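Local coordinates for protein 432aa long hypothetical deoxyribodipyrimidine photolyase (Sulfolobus tokodaii, PDB 2E0I) that probably repairs ultraviolet-damaged DNA by splitting cyclobutane pyrimidine dimers with light energy, using a flavin cofactor and a second FAD that may harvest light, at residues L13-G18 with M227-Y232; A92-E97 with K122-Y127; N366-Q371 with H397-T402; T289-I294 with P410-L415. One frame throughout, in Å; residues are numbered along the deposited sequence.

Contact 1: L13-G18 with M227-Y232; sequences LEDNTG and MREAYY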
loop_
_atom_site.group_PDB
_atom_site.type_symbol
_atom_site.label_atom_id
_atom_site.label_comp_id
_atom_site.label_asym_id
_atom_site.label_seq_id
_atom_site.Cartn_x
_atom_site.Cartn_y
_atom_site.Cartn_z
ATOM N N LEU A 13 17.038 9.833 0.014
ATOM C CA LEU A 13 18.459 9.789 0.351
ATOM C C LEU A 13 18.667 10.008 1.846
ATOM O O LEU A 13 19.757 9.791 2.362
ATOM C CB LEU A 13 19.220 10.851 -0.425
ATOM C CG LEU A 13 19.164 10.799 -1.948
ATOM C CD1 LEU A 13 20.151 11.821 -2.504
ATOM C CD2 LEU A 13 19.511 9.400 -2.443
ATOM N N GLU A 14 17.610 10.433 2.535
ATOM C CA GLU A 14 17.643 10.691 3.974
ATOM C C GLU A 14 17.174 9.487 4.767
ATOM O O GLU A 14 16.192 8.850 4.421
ATOM C CB GLU A 14 16.733 11.866 4.319
ATOM C CG GLU A 14 17.202 13.228 3.818
ATOM C CD GLU A 14 18.434 13.746 4.559
ATOM O OE1 GLU A 14 18.623 13.398 5.750
ATOM O OE2 GLU A 14 19.206 14.520 3.953
ATOM N N ASP A 15 17.873 9.193 5.851
ATOM C CA ASP A 15 17.543 8.066 6.720
ATOM C C ASP A 15 17.217 6.798 5.954
ATOM O O ASP A 15 16.163 6.196 6.121
ATOM C CB ASP A 15 16.383 8.417 7.672
ATOM C CG ASP A 15 16.198 7.368 8.788
ATOM O OD1 ASP A 15 17.207 6.922 9.393
ATOM O OD2 ASP A 15 15.039 6.990 9.072
ATOM N N ASN A 16 18.140 6.395 5.101
ATOM C CA ASN A 16 17.970 5.177 4.336
ATOM C C ASN A 16 19.069 4.263 4.853
ATOM O O ASN A 16 20.243 4.450 4.530
ATOM C CB ASN A 16 18.146 5.457 2.848
ATOM C CG ASN A 16 17.905 4.232 1.998
ATOM O OD1 ASN A 16 17.247 4.309 0.961
ATOM N ND2 ASN A 16 18.446 3.090 2.425
ATOM N N THR A 17 18.674 3.284 5.664
ATOM C CA THR A 17 19.603 2.346 6.290
ATOM C C THR A 17 20.660 1.754 5.364
ATOM O O THR A 17 21.857 2.011 5.512
ATOM C CB THR A 17 18.845 1.194 6.967
ATOM O OG1 THR A 17 17.792 1.731 7.781
ATOM C CG2 THR A 17 19.793 0.388 7.850
ATOM N N GLY A 18 20.218 0.958 4.404
ATOM C CA GLY A 18 21.159 0.345 3.497
ATOM C C GLY A 18 22.023 1.363 2.795
ATOM O O GLY A 18 23.228 1.172 2.641
ATOM N N MET A 227 9.843 5.447 7.891
ATOM C CA MET A 227 8.896 5.041 8.924
ATOM C C MET A 227 9.300 5.707 10.237
ATOM O O MET A 227 8.458 6.137 11.035
ATOM C CB MET A 227 8.977 3.521 9.059
ATOM C CG MET A 227 7.721 2.843 9.531
ATOM S SD MET A 227 6.340 3.064 8.414
ATOM C CE MET A 227 5.025 2.629 9.576
ATOM N N ARG A 228 10.614 5.781 10.435
ATOM C CA ARG A 228 11.218 6.378 11.610
ATOM C C ARG A 228 11.007 7.894 11.639
ATOM O O ARG A 228 10.815 8.481 12.708
ATOM C CB ARG A 228 12.707 6.039 11.630
ATOM C CG ARG A 228 12.979 4.564 11.904
ATOM C CD ARG A 228 14.450 4.246 11.775
ATOM N NE ARG A 228 14.923 4.491 10.416
ATOM C CZ ARG A 228 14.645 3.707 9.377
ATOM N NH1 ARG A 228 13.896 2.625 9.553
ATOM N NH2 ARG A 228 15.118 4.004 8.166
ATOM N N GLU A 229 11.045 8.526 10.469
ATOM C CA GLU A 229 10.841 9.961 10.394
ATOM C C GLU A 229 9.388 10.296 10.714
ATOM O O GLU A 229 9.114 11.208 11.487
ATOM C CB GLU A 229 11.206 10.486 9.004
ATOM C CG GLU A 229 12.693 10.420 8.707
ATOM C CD GLU A 229 13.094 11.112 7.394
ATOM O OE1 GLU A 229 12.728 10.611 6.297
ATOM O OE2 GLU A 229 13.784 12.159 7.472
ATOM N N ALA A 230 8.460 9.555 10.121
ATOM C CA ALA A 230 7.041 9.792 10.358
ATOM C C ALA A 230 6.798 9.658 11.843
ATOM O O ALA A 230 6.073 10.452 12.452
ATOM C CB ALA A 230 6.201 8.768 9.616
ATOM N N TYR A 231 7.428 8.640 12.420
ATOM C CA TYR A 231 7.279 8.360 13.832
ATOM C C TYR A 231 7.734 9.491 14.738
ATOM O O TYR A 231 6.988 9.942 15.586
ATOM C CB TYR A 231 8.033 7.084 14.203
ATOM C CG TYR A 231 8.026 6.819 15.687
ATOM C CD1 TYR A 231 6.915 6.255 16.315
ATOM C CD2 TYR A 231 9.119 7.176 16.471
ATOM C CE1 TYR A 231 6.902 6.056 17.689
ATOM C CE2 TYR A 231 9.117 6.987 17.837
ATOM C CZ TYR A 231 8.014 6.428 18.441
ATOM O OH TYR A 231 8.056 6.234 19.796
ATOM N N TYR A 232 8.961 9.947 14.576
ATOM C CA TYR A 232 9.439 10.999 15.445
ATOM C C TYR A 232 8.764 12.343 15.250
ATOM O O TYR A 232 8.637 13.127 16.181
ATOM C CB TYR A 232 10.953 11.132 15.314
ATOM C CG TYR A 232 11.670 10.155 16.201
ATOM C CD1 TYR A 232 12.264 9.003 15.684
ATOM C CD2 TYR A 232 11.692 10.345 17.583
ATOM C CE1 TYR A 232 12.863 8.060 16.533
ATOM C CE2 TYR A 232 12.280 9.410 18.432
ATOM C CZ TYR A 232 12.859 8.277 17.904
ATOM O OH TYR A 232 13.410 7.364 18.764
#
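Asp15 and Arg228 form a buried salt bridge where the N-terminal alpha/beta part of the chain meets the helical part, the first in the loop that leads into helix 17-25, the second in the opening turn of helix 227-233. OD2 of Asp15 does most of the work: it lies 2.8 Å from Arg228 NE and 3.1 Å from Arg228 NH2, so one oxygen serves two donors, and each bond is bent and weak. Asp15 OD1 adds a longer, weak bond of 3.5 Å to Arg228 NE. The carboxylate and guanidinium planes stand 71° apart, well away from a flat, two-pronged pairing. Arg228 reaches the loop through a bend at chi3 (-62°), which turns NE back toward Asp15. Arg228 NH2 also makes a weak 3.2 Å bond to the backbone O of Asp15, while Thr17 OG1 lies over one face of the guanidinium, 3.5 Å from Arg228 NH2. The same NH2 pairs with Asp126, which also bonds Thr17 OG1, so the arginine sits between two carboxylates that should balance its buried charge. Asp15 OD2 is bonded further by Ser226, and Glu229, beside Asp15, turns its carboxylate to Arg189. The arrangement is a buried salt-bridge cluster joining the Rossmann-like domain of a photolyase to its helical part.

Contact 2: A92-E97 with K122-Y127; sequences AIYVNE and KAYEDY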
loop_
_atom_site.group_PDB
_atom_site.type_symbol
_atom_site.label_atom_id
_atom_site.label_comp_id
_atom_site.label_asym_id
_atom_site.label_seq_id
_atom_site.Cartn_x
_atom_site.Cartn_y
_atom_site.Cartn_z
ATOM N N ALA A 92 30.691 -4.731 -4.046
ATOM C CA ALA A 92 29.564 -5.099 -3.212
ATOM C C ALA A 92 28.282 -4.468 -3.737
ATOM O O ALA A 92 28.303 -3.548 -4.563
ATOM C CB ALA A 92 29.822 -4.652 -1.772
ATOM N N ILE A 93 27.162 -4.991 -3.254
ATOM C CA ILE A 93 25.843 -4.503 -3.624
ATOM C C ILE A 93 25.051 -4.358 -2.336
ATOM O O ILE A 93 24.947 -5.310 -1.558
ATOM C CB ILE A 93 25.129 -5.495 -4.564
ATOM C CG1 ILE A 93 25.772 -5.448 -5.960
ATOM C CG2 ILE A 93 23.643 -5.179 -4.612
ATOM C CD1 ILE A 93 25.187 -6.445 -6.940
ATOM N N TYR A 94 24.511 -3.166 -2.099
ATOM C CA TYR A 94 23.737 -2.924 -0.890
ATOM C C TYR A 94 22.264 -2.712 -1.209
ATOM O O TYR A 94 21.927 -2.162 -2.251
ATOM C CB TYR A 94 24.256 -1.688 -0.157
ATOM C CG TYR A 94 25.627 -1.818 0.466
ATOM C CD1 TYR A 94 26.768 -1.894 -0.322
ATOM C CD2 TYR A 94 25.778 -1.853 1.852
ATOM C CE1 TYR A 94 28.024 -2.004 0.250
ATOM C CE2 TYR A 94 27.030 -1.962 2.436
ATOM C CZ TYR A 94 28.148 -2.039 1.631
ATOM O OH TYR A 94 29.388 -2.178 2.204
ATOM N N VAL A 95 21.390 -3.157 -0.312
ATOM C CA VAL A 95 19.944 -2.980 -0.473
ATOM C C VAL A 95 19.250 -3.085 0.868
ATOM O O VAL A 95 19.866 -3.379 1.888
ATOM C CB VAL A 95 19.291 -4.052 -1.382
ATOM C CG1 VAL A 95 20.003 -4.104 -2.712
ATOM C CG2 VAL A 95 19.307 -5.407 -0.697
ATOM N N ASN A 96 17.953 -2.838 0.852
ATOM C CA ASN A 96 17.142 -2.944 2.048
ATOM C C ASN A 96 16.214 -4.121 1.779
ATOM O O ASN A 96 15.438 -4.101 0.830
ATOM C CB ASN A 96 16.337 -1.660 2.257
ATOM C CG ASN A 96 17.178 -0.532 2.805
ATOM O OD1 ASN A 96 17.061 0.607 2.371
ATOM N ND2 ASN A 96 18.021 -0.841 3.781
ATOM N N GLU A 97 16.314 -5.152 2.604
ATOM C CA GLU A 97 15.502 -6.348 2.445
ATOM C C GLU A 97 14.023 -6.018 2.517
ATOM O O GLU A 97 13.632 -5.043 3.153
ATOM C CB GLU A 97 15.827 -7.329 3.556
ATOM C CG GLU A 97 15.314 -6.854 4.896
ATOM C CD GLU A 97 15.545 -7.854 5.999
ATOM O OE1 GLU A 97 15.108 -7.582 7.144
ATOM O OE2 GLU A 97 16.161 -8.907 5.717
ATOM N N LYS A 122 24.946 -7.234 0.624
ATOM C CA LYS A 122 24.516 -6.810 1.948
ATOM C C LYS A 122 23.096 -6.232 1.978
ATOM O O LYS A 122 22.819 -5.222 1.333
ATOM C CB LYS A 122 25.541 -5.793 2.486
ATOM C CG LYS A 122 26.987 -6.194 2.150
ATOM C CD LYS A 122 28.047 -5.335 2.833
ATOM C CE LYS A 122 28.257 -5.745 4.282
ATOM N NZ LYS A 122 29.341 -4.954 4.933
ATOM N N ALA A 123 22.198 -6.882 2.723
ATOM C CA ALA A 123 20.813 -6.416 2.847
ATOM C C ALA A 123 20.590 -5.926 4.271
ATOM O O ALA A 123 21.116 -6.509 5.203
ATOM C CB ALA A 123 19.847 -7.530 2.519
ATOM N N TYR A 124 19.826 -4.849 4.436
ATOM C CA TYR A 124 19.578 -4.280 5.757
ATOM C C TYR A 124 18.100 -4.059 6.001
ATOM O O TYR A 124 17.324 -3.950 5.049
ATOM C CB TYR A 124 20.297 -2.935 5.900
ATOM C CG TYR A 124 21.795 -3.028 5.776
ATOM C CD1 TYR A 124 22.605 -3.243 6.898
ATOM C CD2 TYR A 124 22.408 -2.942 4.525
ATOM C CE1 TYR A 124 23.996 -3.373 6.766
ATOM C CE2 TYR A 124 23.786 -3.067 4.379
ATOM C CZ TYR A 124 24.577 -3.282 5.495
ATOM O OH TYR A 124 25.942 -3.396 5.328
ATOM N N GLU A 125 17.717 -3.998 7.277
ATOM C CA GLU A 125 16.333 -3.746 7.653
ATOM C C GLU A 125 16.124 -2.233 7.624
ATOM O O GLU A 125 16.949 -1.477 8.151
ATOM C CB GLU A 125 16.046 -4.284 9.060
ATOM C CG GLU A 125 15.873 -5.795 9.120
ATOM C CD GLU A 125 15.511 -6.321 10.513
ATOM O OE1 GLU A 125 14.468 -5.909 11.076
ATOM O OE2 GLU A 125 16.271 -7.162 11.046
ATOM N N ASP A 126 15.033 -1.788 7.003
ATOM C CA ASP A 126 14.747 -0.361 6.917
ATOM C C ASP A 126 13.265 -0.049 6.872
ATOM O O ASP A 126 12.822 0.917 7.467
ATOM C CB ASP A 126 15.436 0.235 5.679
ATOM C CG ASP A 126 15.162 1.740 5.501
ATOM O OD1 ASP A 126 14.231 2.100 4.746
ATOM O OD2 ASP A 126 15.879 2.567 6.111
ATOM N N TYR A 127 12.495 -0.871 6.176
ATOM C CA TYR A 127 11.068 -0.632 6.036
ATOM C C TYR A 127 10.267 -0.709 7.309
ATOM O O TYR A 127 9.261 -0.028 7.435
ATOM C CB TYR A 127 10.466 -1.588 5.005
ATOM C CG TYR A 127 11.056 -1.418 3.633
ATOM C CD1 TYR A 127 11.459 -2.512 2.891
ATOM C CD2 TYR A 127 11.284 -0.153 3.111
ATOM C CE1 TYR A 127 12.093 -2.353 1.659
ATOM C CE2 TYR A 127 11.911 0.026 1.886
ATOM C CZ TYR A 127 12.326 -1.073 1.160
ATOM O OH TYR A 127 13.039 -0.886 -0.022
HETATM O O HOH W 1 13.444 -3.683 5.596
#
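A beta-alpha-beta crossover links strands 92-96 and 120-124 through helix 101-115, and the two strands run parallel at one edge of the five-stranded sheet of this Rossmann-like domain. The ladder starts with Lys122 N to Ile93 O (2.9 Å) and Val95 N to Lys122 O (3.0 Å), goes on with Tyr124 N to Val95 O, and ends with Glu97 N to Tyr124 O. On the face holding Tyr94, Lys122 and Tyr124, the lysine chain runs beside the Tyr94 ring, CB and CG over one face and CD 3.5 Å from CZ of Tyr94. Tyr94 CD2 meets the rim of the Tyr124 ring at CE2, 3.4 Å away. Lys122 NZ and Tyr94 OH share Glu25 of helix 17-25 as partner. On the other face Val95 CG2 packs on Ala123 CB (3.9 Å). Beyond the strands, the Tyr127 side chain lies about 6 Å from a bound FAD. Here one water joins the segments, donating to Glu97 O and accepting from Asp126 N, 2.8 Å from each.

Contact 3: N366-Q371 with H397-T402; sequences NPWKQQ and HSIYKT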
loop_
_atom_site.group_PDB
_atom_site.type_symbol
_atom_site.label_atom_id
_atom_site.label_comp_id
_atom_site.label_asym_id
_atom_site.label_seq_id
_atom_site.Cartn_x
_atom_site.Cartn_y
_atom_site.Cartn_z
ATOM N N ASN A 366 -23.699 -1.827 9.167
ATOM C CA ASN A 366 -24.963 -1.490 8.542
ATOM C C ASN A 366 -24.675 -0.381 7.537
ATOM O O ASN A 366 -24.397 0.757 7.912
ATOM C CB ASN A 366 -25.958 -0.989 9.579
ATOM C CG ASN A 366 -27.324 -0.760 8.992
ATOM O OD1 ASN A 366 -27.463 -0.172 7.911
ATOM N ND2 ASN A 366 -28.350 -1.218 9.697
ATOM N N PRO A 367 -24.731 -0.700 6.242
ATOM C CA PRO A 367 -24.468 0.287 5.196
ATOM C C PRO A 367 -25.152 1.621 5.422
ATOM O O PRO A 367 -24.510 2.662 5.413
ATOM C CB PRO A 367 -24.973 -0.407 3.942
ATOM C CG PRO A 367 -24.665 -1.837 4.222
ATOM C CD PRO A 367 -25.106 -1.998 5.655
ATOM N N TRP A 368 -26.458 1.588 5.634
ATOM C CA TRP A 368 -27.214 2.814 5.823
ATOM C C TRP A 368 -26.877 3.546 7.109
ATOM O O TRP A 368 -26.772 4.769 7.116
ATOM C CB TRP A 368 -28.704 2.504 5.747
ATOM C CG TRP A 368 -29.024 1.726 4.524
ATOM C CD1 TRP A 368 -29.182 0.379 4.439
ATOM C CD2 TRP A 368 -29.097 2.229 3.177
ATOM N NE1 TRP A 368 -29.342 0.003 3.126
ATOM C CE2 TRP A 368 -29.294 1.117 2.329
ATOM C CE3 TRP A 368 -29.012 3.510 2.608
ATOM C CZ2 TRP A 368 -29.405 1.241 0.937
ATOM C CZ3 TRP A 368 -29.124 3.636 1.219
ATOM C CH2 TRP A 368 -29.317 2.504 0.403
ATOM N N LYS A 369 -26.706 2.808 8.196
ATOM C CA LYS A 369 -26.363 3.435 9.463
ATOM C C LYS A 369 -24.997 4.089 9.339
ATOM O O LYS A 369 -24.803 5.247 9.713
ATOM C CB LYS A 369 -26.351 2.395 10.589
ATOM C CG LYS A 369 -27.657 2.329 11.353
ATOM C CD LYS A 369 -27.675 1.212 12.378
ATOM C CE LYS A 369 -28.799 1.435 13.394
ATOM N NZ LYS A 369 -30.109 1.795 12.752
ATOM N N GLN A 370 -24.060 3.329 8.792
ATOM C CA GLN A 370 -22.695 3.777 8.589
ATOM C C GLN A 370 -22.684 5.028 7.707
ATOM O O GLN A 370 -22.085 6.048 8.052
ATOM C CB GLN A 370 -21.900 2.653 7.917
ATOM C CG GLN A 370 -20.432 2.621 8.271
ATOM C CD GLN A 370 -20.199 2.133 9.675
ATOM O OE1 GLN A 370 -19.072 2.125 10.167
ATOM N NE2 GLN A 370 -21.270 1.718 10.331
ATOM N N GLN A 371 -23.354 4.928 6.564
ATOM C CA GLN A 371 -23.447 6.024 5.610
ATOM C C GLN A 371 -23.933 7.306 6.267
ATOM O O GLN A 371 -23.388 8.388 6.031
ATOM C CB GLN A 371 -24.409 5.651 4.477
ATOM C CG GLN A 371 -24.694 6.788 3.513
ATOM C CD GLN A 371 -25.638 6.393 2.396
ATOM O OE1 GLN A 371 -25.337 5.510 1.598
ATOM N NE2 GLN A 371 -26.789 7.049 2.336
ATOM N N HIS A 397 -30.007 9.240 2.333
ATOM C CA HIS A 397 -29.842 8.305 3.438
ATOM C C HIS A 397 -30.982 7.293 3.534
ATOM O O HIS A 397 -30.976 6.417 4.408
ATOM C CB HIS A 397 -29.734 9.052 4.765
ATOM C CG HIS A 397 -28.499 9.883 4.888
ATOM N ND1 HIS A 397 -27.247 9.401 4.576
ATOM C CD2 HIS A 397 -28.321 11.162 5.290
ATOM C CE1 HIS A 397 -26.350 10.349 4.780
ATOM N NE2 HIS A 397 -26.976 11.428 5.212
ATOM N N SER A 398 -31.957 7.405 2.639
ATOM C CA SER A 398 -33.097 6.494 2.642
ATOM C C SER A 398 -33.454 6.175 1.212
ATOM O O SER A 398 -34.532 5.656 0.935
ATOM C CB SER A 398 -34.300 7.154 3.309
ATOM O OG SER A 398 -33.943 7.693 4.563
ATOM N N ILE A 399 -32.537 6.494 0.309
ATOM C CA ILE A 399 -32.742 6.297 -1.118
ATOM C C ILE A 399 -33.216 4.890 -1.500
ATOM O O ILE A 399 -33.533 4.627 -2.664
ATOM C CB ILE A 399 -31.460 6.654 -1.893
ATOM C CG1 ILE A 399 -31.809 7.028 -3.326
ATOM C CG2 ILE A 399 -30.490 5.487 -1.865
ATOM C CD1 ILE A 399 -30.667 7.631 -4.064
ATOM N N TYR A 400 -33.269 3.992 -0.519
ATOM C CA TYR A 400 -33.731 2.630 -0.768
ATOM C C TYR A 400 -35.260 2.613 -0.772
ATOM O O TYR A 400 -35.878 1.667 -1.253
ATOM C CB TYR A 400 -33.187 1.672 0.302
ATOM C CG TYR A 400 -33.536 2.057 1.723
ATOM C CD1 TYR A 400 -34.810 1.825 2.236
ATOM C CD2 TYR A 400 -32.594 2.670 2.548
ATOM C CE1 TYR A 400 -35.142 2.193 3.536
ATOM C CE2 TYR A 400 -32.916 3.045 3.851
ATOM C CZ TYR A 400 -34.194 2.803 4.339
ATOM O OH TYR A 400 -34.528 3.166 5.630
ATOM N N LYS A 401 -35.860 3.672 -0.229
ATOM C CA LYS A 401 -37.312 3.817 -0.177
ATOM C C LYS A 401 -37.818 4.448 -1.474
ATOM O O LYS A 401 -38.890 4.115 -1.968
ATOM C CB LYS A 401 -37.710 4.703 1.002
ATOM C CG LYS A 401 -37.447 4.080 2.351
ATOM C CD LYS A 401 -37.855 5.004 3.481
ATOM C CE LYS A 401 -37.656 4.324 4.831
ATOM N NZ LYS A 401 -37.966 5.235 5.972
ATOM N N THR A 402 -37.033 5.369 -2.018
ATOM C CA THR A 402 -37.381 6.051 -3.255
ATOM C C THR A 402 -36.702 5.375 -4.447
ATOM O O THR A 402 -36.495 4.163 -4.452
ATOM C CB THR A 402 -36.954 7.536 -3.186
ATOM O OG1 THR A 402 -37.142 8.152 -4.465
ATOM C CG2 THR A 402 -35.491 7.658 -2.770
#
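The indole of Trp368 has Tyr400 on one face and Pro367 CB, offset toward the rim, on the opposite one, while Ile399 CG2 touches its edge 3.8 Å from CZ3. Tyr400 comes in edge first: its CD2 stands over the centre of the indole, 3.6 Å from Trp368 CD2, in a T-shaped stack with planes at 69°. A chi1 of 57° sets Tyr400 CG between the backbone N and the carbonyl carbon. Trp368 projects from the first turn of helix 367-374, whose N-cap is Asn366; OD1 of Asn366 accepts from Lys369 N at 3.1 Å. The next turn supplies the polar link to the loop after helix 393-396. Gln371 NE2 donates to His397 ND1 at 3.3 Å, nearly straight (174°), with ND1 in the amide plane but the donor tilted out of the imidazole plane. ND1 thus acts as an acceptor, and NE2 of His397 bonds Pro376 O, consistent with a neutral ring protonated on NE2. Gln371 NE2 also bonds Ile396 O, and OE1 bonds Ile293 N.

Contact 4: T289-I294 with P410-L415; sequences TGYPII and PIVNWL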
loop_
_atom_site.group_PDB
_atom_site.type_symbol
_atom_site.label_atom_id
_atom_site.label_comp_id
_atom_site.label_asym_id
_atom_site.label_seq_id
_atom_site.Cartn_x
_atom_site.Cartn_y
_atom_site.Cartn_z
ATOM N N THR A 289 -23.659 0.039 -7.293
ATOM C CA THR A 289 -24.339 -0.790 -6.323
ATOM C C THR A 289 -25.466 0.147 -5.901
ATOM O O THR A 289 -25.441 1.323 -6.253
ATOM C CB THR A 289 -23.430 -1.091 -5.124
ATOM O OG1 THR A 289 -23.965 -2.196 -4.399
ATOM C CG2 THR A 289 -23.353 0.097 -4.177
ATOM N N GLY A 290 -26.452 -0.320 -5.154
ATOM C CA GLY A 290 -27.509 0.614 -4.792
ATOM C C GLY A 290 -27.278 1.496 -3.574
ATOM O O GLY A 290 -28.133 2.305 -3.228
ATOM N N TYR A 291 -26.123 1.347 -2.941
ATOM C CA TYR A 291 -25.781 2.083 -1.730
ATOM C C TYR A 291 -24.853 3.270 -1.957
ATOM O O TYR A 291 -23.681 3.098 -2.288
ATOM C CB TYR A 291 -25.124 1.131 -0.740
ATOM C CG TYR A 291 -25.946 -0.094 -0.442
ATOM C CD1 TYR A 291 -26.332 -0.970 -1.459
ATOM C CD2 TYR A 291 -26.355 -0.374 0.854
ATOM C CE1 TYR A 291 -27.106 -2.091 -1.191
ATOM C CE2 TYR A 291 -27.132 -1.493 1.134
ATOM C CZ TYR A 291 -27.503 -2.344 0.105
ATOM O OH TYR A 291 -28.276 -3.446 0.372
ATOM N N PRO A 292 -25.361 4.493 -1.746
ATOM C CA PRO A 292 -24.618 5.747 -1.920
ATOM C C PRO A 292 -23.181 5.805 -1.385
ATOM O O PRO A 292 -22.262 6.166 -2.118
ATOM C CB PRO A 292 -25.541 6.773 -1.263
ATOM C CG PRO A 292 -26.882 6.258 -1.672
ATOM C CD PRO A 292 -26.757 4.771 -1.372
ATOM N N ILE A 293 -22.986 5.453 -0.118
ATOM C CA ILE A 293 -21.653 5.502 0.469
ATOM C C ILE A 293 -20.678 4.539 -0.202
ATOM O O ILE A 293 -19.500 4.862 -0.360
ATOM C CB ILE A 293 -21.681 5.196 1.975
ATOM C CG1 ILE A 293 -20.341 5.576 2.594
ATOM C CG2 ILE A 293 -21.949 3.717 2.215
ATOM C CD1 ILE A 293 -19.969 7.014 2.354
ATOM N N ILE A 294 -21.167 3.360 -0.586
ATOM C CA ILE A 294 -20.335 2.363 -1.255
ATOM C C ILE A 294 -19.989 2.860 -2.659
ATOM O O ILE A 294 -18.846 2.788 -3.084
ATOM C CB ILE A 294 -21.065 0.991 -1.363
ATOM C CG1 ILE A 294 -21.469 0.500 0.032
ATOM C CG2 ILE A 294 -20.162 -0.040 -2.030
ATOM C CD1 ILE A 294 -20.306 0.261 0.981
ATOM N N PRO A 410 -30.828 -0.307 -4.653
ATOM C CA PRO A 410 -30.049 -1.397 -4.061
ATOM C C PRO A 410 -30.097 -2.695 -4.862
ATOM O O PRO A 410 -31.169 -3.205 -5.153
ATOM C CB PRO A 410 -30.643 -1.528 -2.651
ATOM C CG PRO A 410 -31.914 -0.680 -2.683
ATOM C CD PRO A 410 -31.567 0.424 -3.615
ATOM N N ILE A 411 -28.930 -3.220 -5.232
ATOM C CA ILE A 411 -28.864 -4.457 -6.008
ATOM C C ILE A 411 -29.056 -5.713 -5.165
ATOM O O ILE A 411 -29.009 -6.815 -5.693
ATOM C CB ILE A 411 -27.523 -4.595 -6.772
ATOM C CG1 ILE A 411 -26.359 -4.677 -5.779
ATOM C CG2 ILE A 411 -27.353 -3.427 -7.728
ATOM C CD1 ILE A 411 -25.063 -5.175 -6.387
ATOM N N VAL A 412 -29.263 -5.535 -3.862
ATOM C CA VAL A 412 -29.488 -6.642 -2.925
ATOM C C VAL A 412 -29.849 -6.052 -1.569
ATOM O O VAL A 412 -29.597 -4.876 -1.321
ATOM C CB VAL A 412 -28.217 -7.514 -2.704
ATOM C CG1 VAL A 412 -27.978 -8.451 -3.866
ATOM C CG2 VAL A 412 -27.019 -6.625 -2.505
ATOM N N ASN A 413 -30.455 -6.860 -0.701
ATOM C CA ASN A 413 -30.781 -6.416 0.649
ATOM C C ASN A 413 -29.620 -6.914 1.499
ATOM O O ASN A 413 -29.463 -8.118 1.691
ATOM C CB ASN A 413 -32.073 -7.056 1.164
ATOM C CG ASN A 413 -32.264 -6.857 2.685
ATOM O OD1 ASN A 413 -32.938 -7.651 3.356
ATOM N ND2 ASN A 413 -31.667 -5.788 3.225
ATOM N N TRP A 414 -28.813 -5.999 2.017
ATOM C CA TRP A 414 -27.659 -6.391 2.807
ATOM C C TRP A 414 -27.980 -7.293 4.000
ATOM O O TRP A 414 -27.281 -8.270 4.245
ATOM C CB TRP A 414 -26.907 -5.152 3.294
ATOM C CG TRP A 414 -27.589 -4.458 4.419
ATOM C CD1 TRP A 414 -28.663 -3.621 4.338
ATOM C CD2 TRP A 414 -27.287 -4.596 5.811
ATOM N NE1 TRP A 414 -29.050 -3.230 5.596
ATOM C CE2 TRP A 414 -28.223 -3.815 6.519
ATOM C CE3 TRP A 414 -26.317 -5.309 6.528
ATOM C CZ2 TRP A 414 -28.219 -3.722 7.914
ATOM C CZ3 TRP A 414 -26.312 -5.217 7.910
ATOM C CH2 TRP A 414 -27.259 -4.428 8.590
ATOM N N LEU A 415 -29.043 -6.984 4.734
ATOM C CA LEU A 415 -29.392 -7.767 5.909
ATOM C C LEU A 415 -29.574 -9.259 5.635
ATOM O O LEU A 415 -28.978 -10.087 6.321
ATOM C CB LEU A 415 -30.642 -7.185 6.573
ATOM C CG LEU A 415 -30.829 -7.481 8.070
ATOM C CD1 LEU A 415 -31.220 -8.925 8.266
ATOM C CD2 LEU A 415 -29.549 -7.167 8.833
#
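The hydroxyl of Tyr291 is both donor and acceptor: it donates to Val412 O at 2.6 Å and accepts from Trp414 N at 3.1 Å. The first bond meets the carbonyl with the donor tilted 33° from its plane; in the second the N-H...O angle is 135°. Val412 O lies at the edge of the tyrosine ring, in its plane, and Tyr291 OH in turn lies at the edge of the Trp414 ring, with Trp414 CD1 4.1 Å from Tyr291 CE2. Pro410 CB lies 3.9 Å from Tyr291 CE1, the two side chains crossing at about a right angle. Nearer the backbone, Gly290 has no side chain to stand between the two segments, and its CA lies 3.3 Å from Pro410 CA. Ile411 sets CG1 against Thr289 OG1, 3.7 Å away, and crosses that side chain. The contact joins two helix starts of the FAD-binding part: Tyr291 is the N-cap of helix 292-304, and Asn413 that of helix 414-427. Phe318 and Trp368 pack on the tyrosine ring as well. Trp414 N lies in the first turn of its helix, where backbone N-H groups find no acceptor within the helix; the phenol oxygen supplies one. Bonding there probably makes the hydroxyl a somewhat stronger donor to Val412 O, so the two bonds should support each other.

In the fold
The four contacts fall into two pairs on opposite sides of the chain's centre. Contacts 1 and 2, with centres 14 Å apart, meet through Asp126, which ties the edge of the parallel sheet to helices 17-25 and 227-233; a bound FAD is about 6 Å from the Tyr127 side chain and about 12 Å from that of Glu229. Contacts 3 and 4, with centres only 8 Å apart, share the FAD-binding range and touch where helices 292-304, 367-374 and 414-427 begin. The pairs are 43 to 50 Å apart, centre to centre. Along the chain contact 2 falls between the segments of contact 1, and contact 3 between those of contact 4. Contact 1 thus joins the alpha/beta and helical parts.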